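Local coordinates for halogenase PltM (Pseudomonas fluorescens, PDB 6BZN), which halogenates phenolic compounds as a flavin-dependent enzyme, accepting a broad range of substrates and halides, at residues Ile29-Val41 and Arg140-His154. Residues are numbered along the deposited sequence; the frame is centred on the assembly and turned at random.
Sequences IGSGIAGALTGAV and RQDIDYFALMIALKH
I33 and D144 meet where the dinucleotide-binding βαβ unit of this flavoprotein, with its G30, G32 and G35 glycine pattern, lies against helix 140-153. I33 is a knob set among R140, I143, D144 and A147. Its CG1 is anti to the backbone N (chi1 -168°), and the extended chain carries CD1 to I143 CG2 at 3.9 Å, the two side chains lying alongside and pointing the same way. The other branch, CG2, turns to the guanidinium of R140, 3.4 Å from NH2, the two side chains crossing at about a right angle. Further along, small residues let the helices run close, 7.8 Å between axes at 20°. A36 CB sits directly on the backbone of A147 and L148, 3.5 Å from L148 N, and A40 CB packs against both A151 CA and I150 CG2.

The I33 backbone N, in the first turn of its helix, gives D144 OD2 a weak bond (3.2 Å). What holds that carboxylate is R140, one turn earlier, gripping it side-on with NE and NH2, one nitrogen to each oxygen. With a leucine in place of D144, NE and NH2 of R140 would probably lose their charged mate, leaving the guanidinium less firmly oriented beside I33, and I33 N its weak acceptor. I33, A34 and R140 all belong to the FAD site, empty here; the salt bridge is consistent with keeping this flavin-binding arginine beside the start of helix 33-44. G63 O takes NH1 of R140, while helix 352-374 covers I33 through F358. In the salt bridge itself, R140 NE reaches D144 OD1 at 2.8 Å, nearly straight, on the syn side of that oxygen but tilted out of the carboxylate plane.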
loop_
_atom_site.group_PDB
_atom_site.type_symbol
_atom_site.label_atom_id
_atom_site.label_comp_id
_atom_site.label_asym_id
_atom_site.label_seq_id
_atom_site.Cartn_x
_atom_site.Cartn_y
_atom_site.Cartn_z
ATOM N N ILE A 29 -10.035 -10.151 -13.597
ATOM C CA ILE A 29 -8.753 -10.091 -14.290
ATOM C C ILE A 29 -7.660 -9.873 -13.240
ATOM O O ILE A 29 -7.690 -8.877 -12.520
ATOM C CB ILE A 29 -8.693 -8.963 -15.336
ATOM C CG1 ILE A 29 -9.859 -9.061 -16.333
ATOM C CG2 ILE A 29 -7.389 -9.040 -16.125
ATOM C CD1 ILE A 29 -10.133 -7.736 -17.004
ATOM N N GLY A 30 -6.699 -10.798 -13.173
ATOM C CA GLY A 30 -5.576 -10.737 -12.233
ATOM C C GLY A 30 -5.715 -11.752 -11.107
ATOM O O GLY A 30 -6.744 -11.810 -10.431
ATOM N N SER A 31 -4.683 -12.563 -10.896
ATOM C CA SER A 31 -4.731 -13.619 -9.903
ATOM C C SER A 31 -3.745 -13.343 -8.767
ATOM O O SER A 31 -3.382 -14.277 -8.046
ATOM C CB SER A 31 -4.412 -14.968 -10.555
ATOM O OG SER A 31 -3.063 -15.003 -11.021
ATOM N N GLY A 32 -3.317 -12.082 -8.618
ATOM C CA GLY A 32 -2.518 -11.636 -7.483
ATOM C C GLY A 32 -3.408 -11.523 -6.253
ATOM O O GLY A 32 -4.586 -11.873 -6.290
ATOM N N ILE A 33 -2.867 -11.016 -5.156
ATOM C CA ILE A 33 -3.620 -11.028 -3.909
ATOM C C ILE A 33 -4.986 -10.343 -4.021
ATOM O O ILE A 33 -5.955 -10.827 -3.448
ATOM C CB ILE A 33 -2.816 -10.432 -2.734
ATOM C CG1 ILE A 33 -3.513 -10.741 -1.402
ATOM C CG2 ILE A 33 -2.578 -8.938 -2.916
ATOM C CD1 ILE A 33 -2.601 -10.528 -0.204
ATOM N N ALA A 34 -5.064 -9.231 -4.748
ATOM C CA ALA A 34 -6.341 -8.533 -4.932
ATOM C C ALA A 34 -7.370 -9.408 -5.633
ATOM O O ALA A 34 -8.484 -9.575 -5.140
ATOM C CB ALA A 34 -6.139 -7.251 -5.709
ATOM N N GLY A 35 -6.993 -9.971 -6.775
ATOM C CA GLY A 35 -7.924 -10.807 -7.555
ATOM C C GLY A 35 -8.315 -12.075 -6.814
ATOM O O GLY A 35 -9.482 -12.484 -6.816
ATOM N N ALA A 36 -7.334 -12.681 -6.157
ATOM C CA ALA A 36 -7.550 -13.906 -5.411
ATOM C C ALA A 36 -8.494 -13.712 -4.223
ATOM O O ALA A 36 -9.390 -14.519 -4.010
ATOM C CB ALA A 36 -6.234 -14.467 -4.925
ATOM N N LEU A 37 -8.279 -12.666 -3.430
ATOM C CA LEU A 37 -9.158 -12.437 -2.281
ATOM C C LEU A 37 -10.574 -12.063 -2.703
ATOM O O LEU A 37 -11.542 -12.524 -2.087
ATOM C CB LEU A 37 -8.589 -11.377 -1.344
ATOM C CG LEU A 37 -7.280 -11.763 -0.671
ATOM C CD1 LEU A 37 -6.839 -10.600 0.214
ATOM C CD2 LEU A 37 -7.396 -13.039 0.139
ATOM N N THR A 38 -10.687 -11.222 -3.729
ATOM C CA THR A 38 -11.973 -10.919 -4.344
ATOM C C THR A 38 -12.681 -12.198 -4.784
ATOM O O THR A 38 -13.863 -12.401 -4.471
ATOM C CB THR A 38 -11.818 -9.943 -5.522
ATOM O OG1 THR A 38 -11.131 -8.766 -5.066
ATOM C CG2 THR A 38 -13.169 -9.568 -6.086
ATOM N N GLY A 39 -11.954 -13.077 -5.462
ATOM C CA GLY A 39 -12.548 -14.315 -5.956
ATOM C C GLY A 39 -12.968 -15.232 -4.829
ATOM O O GLY A 39 -14.018 -15.874 -4.904
ATOM N N ALA A 40 -12.158 -15.284 -3.773
ATOM C CA ALA A 40 -12.470 -16.138 -2.654
ATOM C C ALA A 40 -13.758 -15.707 -1.963
ATOM O O ALA A 40 -14.626 -16.535 -1.715
ATOM C CB ALA A 40 -11.331 -16.158 -1.666
ATOM N N VAL A 41 -13.888 -14.420 -1.661
ATOM C CA VAL A 41 -15.054 -13.941 -0.908
ATOM C C VAL A 41 -16.355 -14.056 -1.712
ATOM O O VAL A 41 -17.406 -14.377 -1.141
ATOM C CB VAL A 41 -14.882 -12.508 -0.316
ATOM C CG1 VAL A 41 -13.673 -12.435 0.602
ATOM C CG2 VAL A 41 -14.783 -11.434 -1.387
ATOM N N ARG A 140 5.875 -11.616 -1.675
ATOM C CA ARG A 140 4.620 -11.693 -2.432
ATOM C C ARG A 140 4.467 -12.939 -3.303
ATOM O O ARG A 140 3.355 -13.461 -3.445
ATOM C CB ARG A 140 4.422 -10.422 -3.252
ATOM C CG ARG A 140 4.177 -9.174 -2.405
ATOM C CD ARG A 140 2.813 -9.164 -1.719
ATOM N NE ARG A 140 1.770 -9.224 -2.745
ATOM C CZ ARG A 140 1.305 -8.179 -3.427
ATOM N NH1 ARG A 140 1.674 -6.941 -3.140
ATOM N NH2 ARG A 140 0.408 -8.387 -4.382
ATOM N N GLN A 141 5.562 -13.463 -3.849
ATOM C CA GLN A 141 5.442 -14.733 -4.574
ATOM C C GLN A 141 4.742 -15.825 -3.771
ATOM O O GLN A 141 3.981 -16.604 -4.321
ATOM C CB GLN A 141 6.790 -15.236 -5.099
ATOM C CG GLN A 141 7.850 -15.535 -4.057
ATOM C CD GLN A 141 8.967 -16.392 -4.623
ATOM O OE1 GLN A 141 9.852 -15.895 -5.308
ATOM N NE2 GLN A 141 8.925 -17.702 -4.329
ATOM N N ASP A 142 5.013 -15.905 -2.473
ATOM C CA ASP A 142 4.445 -16.974 -1.645
ATOM C C ASP A 142 3.096 -16.576 -1.081
ATOM O O ASP A 142 2.175 -17.389 -1.034
ATOM C CB ASP A 142 5.398 -17.357 -0.521
ATOM C CG ASP A 142 6.650 -18.108 -1.017
ATOM O OD1 ASP A 142 6.724 -18.539 -2.198
ATOM O OD2 ASP A 142 7.584 -18.255 -0.188
ATOM N N ILE A 143 2.972 -15.316 -0.679
ATOM C CA ILE A 143 1.722 -14.793 -0.147
ATOM C C ILE A 143 0.618 -14.866 -1.199
ATOM O O ILE A 143 -0.475 -15.361 -0.910
ATOM C CB ILE A 143 1.905 -13.337 0.364
ATOM C CG1 ILE A 143 2.847 -13.305 1.575
ATOM C CG2 ILE A 143 0.572 -12.668 0.682
ATOM C CD1 ILE A 143 2.324 -13.963 2.829
ATOM N N ASP A 144 0.907 -14.390 -2.408
ATOM C CA ASP A 144 -0.107 -14.344 -3.476
ATOM C C ASP A 144 -0.513 -15.730 -3.949
ATOM O O ASP A 144 -1.675 -15.954 -4.247
ATOM C CB ASP A 144 0.352 -13.475 -4.658
ATOM C CG ASP A 144 0.397 -11.978 -4.296
ATOM O OD1 ASP A 144 0.457 -11.628 -3.094
ATOM O OD2 ASP A 144 0.376 -11.141 -5.212
ATOM N N TYR A 145 0.434 -16.664 -4.001
ATOM C CA TYR A 145 0.109 -18.012 -4.446
ATOM C C TYR A 145 -0.840 -18.637 -3.404
ATOM O O TYR A 145 -1.867 -19.211 -3.760
ATOM C CB TYR A 145 1.356 -18.879 -4.642
ATOM C CG TYR A 145 1.218 -20.036 -5.641
ATOM C CD1 TYR A 145 -0.003 -20.355 -6.253
ATOM C CD2 TYR A 145 2.324 -20.825 -5.961
ATOM C CE1 TYR A 145 -0.114 -21.400 -7.165
ATOM C CE2 TYR A 145 2.215 -21.882 -6.862
ATOM C CZ TYR A 145 0.993 -22.160 -7.464
ATOM O OH TYR A 145 0.864 -23.194 -8.373
ATOM N N PHE A 146 -0.518 -18.459 -2.123
ATOM C CA PHE A 146 -1.400 -18.895 -1.023
ATOM C C PHE A 146 -2.804 -18.291 -1.132
ATOM O O PHE A 146 -3.791 -18.995 -0.972
ATOM C CB PHE A 146 -0.761 -18.551 0.325
ATOM C CG PHE A 146 -1.548 -19.005 1.513
ATOM C CD1 PHE A 146 -2.482 -18.155 2.109
ATOM C CD2 PHE A 146 -1.346 -20.261 2.056
ATOM C CE1 PHE A 146 -3.201 -18.565 3.225
ATOM C CE2 PHE A 146 -2.073 -20.682 3.157
ATOM C CZ PHE A 146 -2.993 -19.831 3.751
ATOM N N ALA A 147 -2.878 -16.994 -1.417
ATOM C CA ALA A 147 -4.155 -16.318 -1.618
ATOM C C ALA A 147 -4.955 -16.952 -2.753
ATOM O O ALA A 147 -6.158 -17.218 -2.588
ATOM C CB ALA A 147 -3.943 -14.827 -1.888
ATOM N N LEU A 148 -4.308 -17.226 -3.883
ATOM C CA LEU A 148 -5.018 -17.907 -4.971
ATOM C C LEU A 148 -5.537 -19.270 -4.513
ATOM O O LEU A 148 -6.636 -19.674 -4.880
ATOM C CB LEU A 148 -4.139 -18.083 -6.200
ATOM C CG LEU A 148 -4.828 -18.735 -7.409
ATOM C CD1 LEU A 148 -6.054 -17.946 -7.859
ATOM C CD2 LEU A 148 -3.846 -18.841 -8.554
ATOM N N MET A 149 -4.742 -19.987 -3.735
ATOM C CA MET A 149 -5.192 -21.276 -3.215
ATOM C C MET A 149 -6.461 -21.123 -2.364
ATOM O O MET A 149 -7.356 -21.970 -2.443
ATOM C CB MET A 149 -4.097 -21.989 -2.443
ATOM C CG MET A 149 -2.904 -22.387 -3.288
ATOM S SD MET A 149 -1.558 -22.957 -2.222
ATOM C CE MET A 149 -0.174 -22.876 -3.364
ATOM N N ILE A 150 -6.571 -20.037 -1.595
ATOM C CA ILE A 150 -7.819 -19.767 -0.853
ATOM C C ILE A 150 -9.006 -19.732 -1.821
ATOM O O ILE A 150 -10.022 -20.393 -1.596
ATOM C CB ILE A 150 -7.804 -18.437 -0.064
ATOM C CG1 ILE A 150 -6.651 -18.421 0.949
ATOM C CG2 ILE A 150 -9.144 -18.256 0.656
ATOM C CD1 ILE A 150 -6.506 -17.143 1.748
ATOM N N ALA A 151 -8.873 -18.943 -2.885
ATOM C CA ALA A 151 -9.946 -18.796 -3.872
ATOM C C ALA A 151 -10.329 -20.124 -4.521
ATOM O O ALA A 151 -11.519 -20.445 -4.650
ATOM C CB ALA A 151 -9.545 -17.811 -4.940
ATOM N N LEU A 152 -9.315 -20.882 -4.930
ATOM C CA LEU A 152 -9.542 -22.173 -5.600
ATOM C C LEU A 152 -10.281 -23.162 -4.697
ATOM O O LEU A 152 -11.170 -23.896 -5.144
ATOM C CB LEU A 152 -8.203 -22.784 -6.038
ATOM C CG LEU A 152 -7.500 -22.040 -7.171
ATOM C CD1 LEU A 152 -6.058 -22.510 -7.354
ATOM C CD2 LEU A 152 -8.272 -22.221 -8.461
ATOM N N LYS A 153 -9.900 -23.180 -3.427
ATOM C CA LYS A 153 -10.523 -24.088 -2.455
ATOM C C LYS A 153 -11.978 -23.721 -2.161
ATOM O O LYS A 153 -12.756 -24.566 -1.713
ATOM C CB LYS A 153 -9.707 -24.135 -1.166
ATOM C CG LYS A 153 -8.365 -24.840 -1.338
ATOM C CD LYS A 153 -7.596 -24.982 -0.033
ATOM C CE LYS A 153 -7.206 -23.644 0.559
ATOM N NZ LYS A 153 -6.538 -23.835 1.867
ATOM N N HIS A 154 -12.335 -22.460 -2.391
ATOM C CA HIS A 154 -13.719 -22.008 -2.264
ATOM C C HIS A 154 -14.525 -22.086 -3.551
ATOM O O HIS A 154 -15.676 -21.672 -3.564
ATOM C CB HIS A 154 -13.761 -20.602 -1.687
ATOM C CG HIS A 154 -13.475 -20.569 -0.229
ATOM N ND1 HIS A 154 -12.199 -20.460 0.271
ATOM C CD2 HIS A 154 -14.294 -20.686 0.841
ATOM C CE1 HIS A 154 -12.244 -20.487 1.588
ATOM N NE2 HIS A 154 -13.504 -20.617 1.960
#